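Local coordinates for protein ectoine dioxygenase (PDB 4MHR) that catalyses the iron(II)- and 2-oxoglutarate-dependent hydroxylation of L-ectoine to 5-hydroxyectoine, a compatible solute that protects cells against osmotic stress, at residues I60-A63 and D64-A67; S153-E156 and T157-E161. All coordinates share one frame; numbering follows the deposited sequence.

In the fold
Both contacts lie at the amino-terminal end of a helix with a serine as N-cap, and they illustrate how one local solution is adapted to different surroundings. Contact 1 starts helix 63-78 near the periphery, partly buried and away from the active site; its chemistry is polar, a capping box backed by one small apolar touch. Contact 2 starts helix 154-162 in the interior, where the cap is weak and aromatic faces do most of the side-chain work, and one of its residues, Asp154, is itself an iron ligand. The two share no helix or strand. Their centres are 33 Å apart, on opposite sides of the chain's centre, and their nearest atoms stay about 19 Å from each other.

Contact 1: residues I60-A63 and D64-A67; sequences IFSA and DEVA
Ser62 and Glu65 exchange hydrogen bonds in a capping box that starts the helix. Ser62 OG accepts from Glu65 N at 3.2 Å, and in return Ser62 N donates to Glu65 OE1 at 2.9 Å, with an N-H...O angle of 165°. The carboxylate spends its anti lone pair on this bond. With chi1 at 71°, the serine hydroxyl sits between its own backbone N and carbonyl carbon, placed to meet the amide three residues on. Main-chain bonds follow at once: Val66 N reaches Ser62 O at 3.0 Å, and Ala67 N reaches Ala63 O.

Apolar contact is slight, with Val66 CG2 lying 3.9 Å from Phe61 CB. The Phe61 and Glu65 side chains cross at about a right angle, the ring and carboxylate planes 73° apart, and the edge of the ring faces OE1, 3.9 Å from Phe61 CD1. Glu65 OE2 forms a salt bridge to Arg118 and accepts from Leu308 N. With an alanine here, Ser62 N would probably lose its side-chain acceptor, and Arg118 and Leu308 N their carboxylate partner. Arg118 thus ties helix 117-127 to the cap, while Phe61 leans on Val244 of strand 244-248 and Val66 touches Pro241.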
loop_
_atom_site.group_PDB
_atom_site.type_symbol
_atom_site.label_atom_id
_atom_site.label_comp_id
_atom_site.label_asym_id
_atom_site.label_seq_id
_atom_site.Cartn_x
_atom_site.Cartn_y
_atom_site.Cartn_z
ATOM N N ILE A 60 -5.970 -11.938 -12.413
ATOM C CA ILE A 60 -4.861 -12.809 -12.121
ATOM C C ILE A 60 -5.171 -13.980 -11.186
ATOM O O ILE A 60 -4.354 -14.887 -11.092
ATOM C CB ILE A 60 -3.659 -12.032 -11.584
ATOM C CG1 ILE A 60 -4.015 -11.248 -10.341
ATOM C CG2 ILE A 60 -3.087 -11.107 -12.648
ATOM C CD1 ILE A 60 -2.749 -10.893 -9.573
ATOM N N PHE A 61 -6.240 -13.877 -10.387
ATOM C CA PHE A 61 -6.669 -14.944 -9.442
ATOM C C PHE A 61 -7.942 -15.506 -10.062
ATOM O O PHE A 61 -8.733 -14.756 -10.623
ATOM C CB PHE A 61 -7.020 -14.383 -8.049
ATOM C CG PHE A 61 -5.832 -13.835 -7.301
ATOM C CD1 PHE A 61 -4.856 -14.688 -6.826
ATOM C CD2 PHE A 61 -5.659 -12.458 -7.138
ATOM C CE1 PHE A 61 -3.704 -14.210 -6.207
ATOM C CE2 PHE A 61 -4.542 -11.968 -6.465
ATOM C CZ PHE A 61 -3.557 -12.833 -6.016
ATOM N N SER A 62 -8.149 -16.807 -9.947
ATOM C CA SER A 62 -9.385 -17.430 -10.475
ATOM C C SER A 62 -10.556 -17.066 -9.597
ATOM O O SER A 62 -10.340 -16.654 -8.478
ATOM C CB SER A 62 -9.243 -18.977 -10.497
ATOM O OG SER A 62 -9.270 -19.488 -9.179
ATOM N N ALA A 63 -11.804 -17.219 -10.085
ATOM C CA ALA A 63 -12.995 -17.025 -9.234
ATOM C C ALA A 63 -12.975 -17.839 -7.921
ATOM O O ALA A 63 -13.350 -17.318 -6.877
ATOM C CB ALA A 63 -14.300 -17.276 -9.992
ATOM N N ASP A 64 -12.489 -19.068 -7.955
ATOM C CA ASP A 64 -12.389 -19.889 -6.722
ATOM C C ASP A 64 -11.386 -19.256 -5.742
ATOM O O ASP A 64 -11.644 -19.150 -4.573
ATOM C CB ASP A 64 -11.923 -21.324 -7.063
ATOM C CG ASP A 64 -13.036 -22.191 -7.714
ATOM O OD1 ASP A 64 -14.220 -21.832 -7.661
ATOM O OD2 ASP A 64 -12.703 -23.234 -8.306
ATOM N N GLU A 65 -10.233 -18.835 -6.246
ATOM C CA GLU A 65 -9.206 -18.118 -5.379
ATOM C C GLU A 65 -9.738 -16.865 -4.719
ATOM O O GLU A 65 -9.553 -16.675 -3.504
ATOM C CB GLU A 65 -7.963 -17.789 -6.204
ATOM C CG GLU A 65 -7.064 -19.007 -6.371
ATOM C CD GLU A 65 -5.886 -18.754 -7.276
ATOM O OE1 GLU A 65 -6.077 -18.093 -8.297
ATOM O OE2 GLU A 65 -4.788 -19.238 -6.979
ATOM N N VAL A 66 -10.449 -16.054 -5.495
ATOM C CA VAL A 66 -11.094 -14.814 -4.982
ATOM C C VAL A 66 -12.110 -15.121 -3.896
ATOM O O VAL A 66 -12.099 -14.493 -2.846
ATOM C CB VAL A 66 -11.719 -13.958 -6.132
ATOM C CG1 VAL A 66 -12.556 -12.784 -5.613
ATOM C CG2 VAL A 66 -10.655 -13.436 -7.066
ATOM N N ALA A 67 -13.026 -16.062 -4.160
ATOM C CA ALA A 67 -14.067 -16.443 -3.163
ATOM C C ALA A 67 -13.399 -16.943 -1.873
ATOM O O ALA A 67 -13.770 -16.595 -0.751
ATOM C CB ALA A 67 -15.019 -17.499 -3.759
#

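Contact 2: residues S153-E156 and T157-E161; sequences SDFE and TWHVE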
loop_
_atom_site.group_PDB
_atom_site.type_symbol
_atom_site.label_atom_id
_atom_site.label_comp_id
_atom_site.label_asym_id
_atom_site.label_seq_id
_atom_site.Cartn_x
_atom_site.Cartn_y
_atom_site.Cartn_z
ATOM N N SER A 153 1.458 10.571 1.413
ATOM C CA SER A 153 2.473 9.700 0.864
ATOM C C SER A 153 2.883 8.751 1.976
ATOM O O SER A 153 3.396 9.169 2.975
ATOM C CB SER A 153 3.696 10.500 0.466
ATOM O OG SER A 153 4.830 9.568 0.309
ATOM N N ASP A 154 2.699 7.479 1.808
ATOM C CA ASP A 154 3.183 6.527 2.807
ATOM C C ASP A 154 4.656 6.695 3.098
ATOM O O ASP A 154 5.078 6.555 4.253
ATOM C CB ASP A 154 2.980 5.096 2.298
ATOM C CG ASP A 154 1.494 4.708 2.181
ATOM O OD1 ASP A 154 0.676 5.208 2.968
ATOM O OD2 ASP A 154 1.183 3.875 1.315
ATOM N N PHE A 155 5.452 7.032 2.070
ATOM C CA PHE A 155 6.884 7.052 2.266
ATOM C C PHE A 155 7.273 8.127 3.263
ATOM O O PHE A 155 8.222 7.971 4.023
ATOM C CB PHE A 155 7.628 7.186 0.963
ATOM C CG PHE A 155 9.116 7.410 1.165
ATOM C CD1 PHE A 155 9.931 6.330 1.514
ATOM C CD2 PHE A 155 9.661 8.710 1.068
ATOM C CE1 PHE A 155 11.281 6.521 1.741
ATOM C CE2 PHE A 155 11.023 8.911 1.291
ATOM C CZ PHE A 155 11.818 7.800 1.653
ATOM N N GLU A 156 6.569 9.266 3.259
ATOM C CA GLU A 156 6.958 10.371 4.148
ATOM C C GLU A 156 6.846 9.913 5.612
ATOM O O GLU A 156 7.740 10.211 6.421
ATOM C CB GLU A 156 6.159 11.641 3.896
ATOM C CG GLU A 156 6.705 12.917 4.549
ATOM C CD GLU A 156 6.189 13.159 5.993
ATOM O OE1 GLU A 156 5.356 12.388 6.441
ATOM O OE2 GLU A 156 6.696 14.108 6.676
ATOM N N THR A 157 5.792 9.137 5.923
ATOM C CA THR A 157 5.694 8.495 7.226
ATOM C C THR A 157 6.706 7.395 7.474
ATOM O O THR A 157 7.332 7.348 8.553
ATOM C CB THR A 157 4.296 7.976 7.466
ATOM O OG1 THR A 157 3.438 9.100 7.506
ATOM C CG2 THR A 157 4.163 7.130 8.778
ATOM N N TRP A 158 6.842 6.480 6.526
ATOM C CA TRP A 158 7.795 5.388 6.686
ATOM C C TRP A 158 9.225 5.912 6.926
ATOM O O TRP A 158 9.963 5.373 7.724
ATOM C CB TRP A 158 7.713 4.386 5.526
ATOM C CG TRP A 158 6.389 3.710 5.439
ATOM C CD1 TRP A 158 5.447 3.596 6.466
ATOM C CD2 TRP A 158 5.797 3.085 4.291
ATOM N NE1 TRP A 158 4.341 2.938 6.026
ATOM C CE2 TRP A 158 4.513 2.596 4.697
ATOM C CE3 TRP A 158 6.198 2.926 2.951
ATOM C CZ2 TRP A 158 3.647 1.924 3.824
ATOM C CZ3 TRP A 158 5.337 2.293 2.052
ATOM C CH2 TRP A 158 4.052 1.798 2.486
ATOM N N HIS A 159 9.584 6.965 6.262
ATOM C CA HIS A 159 10.887 7.531 6.398
ATOM C C HIS A 159 11.018 8.260 7.765
ATOM O O HIS A 159 11.873 7.911 8.589
ATOM C CB HIS A 159 11.086 8.511 5.268
ATOM C CG HIS A 159 12.407 9.204 5.297
ATOM N ND1 HIS A 159 13.596 8.565 4.996
ATOM C CD2 HIS A 159 12.732 10.471 5.629
ATOM C CE1 HIS A 159 14.584 9.435 5.108
ATOM N NE2 HIS A 159 14.084 10.600 5.475
ATOM N N VAL A 160 10.148 9.245 7.993
ATOM C CA VAL A 160 10.224 10.103 9.199
ATOM C C VAL A 160 9.999 9.281 10.454
ATOM O O VAL A 160 10.776 9.393 11.421
ATOM C CB VAL A 160 9.243 11.282 9.178
ATOM C CG1 VAL A 160 9.205 11.992 10.562
ATOM C CG2 VAL A 160 9.663 12.253 8.120
ATOM N N GLU A 161 8.988 8.420 10.438
ATOM C CA GLU A 161 8.659 7.639 11.624
ATOM C C GLU A 161 9.256 6.245 11.746
ATOM O O GLU A 161 9.465 5.783 12.846
ATOM C CB GLU A 161 7.133 7.589 11.838
ATOM C CG GLU A 161 6.469 8.967 11.781
ATOM C CD GLU A 161 4.972 8.954 12.100
ATOM O OE1 GLU A 161 4.517 8.036 12.776
ATOM O OE2 GLU A 161 4.252 9.878 11.678
HETATM O O HOH W 1 2.370 10.071 5.308
#
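Over the six-membered ring of Trp158 stands Asp154 CB, a CH-pi contact 3.5 Å from the ring centroid. The two side chains, one helical turn apart, extend in the same direction alongside one another, with carboxylate and indole planes 29° apart. Asp154 O also lies over the indole, 3.3 Å from Trp158 CG. Trp158 CG is turned beside its own backbone N (chi1 -63°), which brings the indole back along the helix, against Asp154.

Asp154 is an iron ligand, the carboxylate of the facial triad that His152 and His253 complete in this cupin fold; Trp158 is important for ectoine stabilisation. The CH-pi contact thus places a metal ligand directly against a residue of the substrate site, and His134 meets the indole edge-to-face.

Phe155 and His159 repeat the arrangement. Their planes are 30° apart and displaced, with little overlap, the centroids 5.3 Å from each other, so His159 CB, 4.0 Å from the Phe155 ring centroid, provides the closer cover of that face. The imidazole bonds to Asp11 and Met164 O and stacks on Phe282. At the N-cap residue Ser153, a water donates to Ser153 O at 2.7 Å and is also hydrogen-bonded to Thr157 OG1 at 2.6 Å, bridging the first turn.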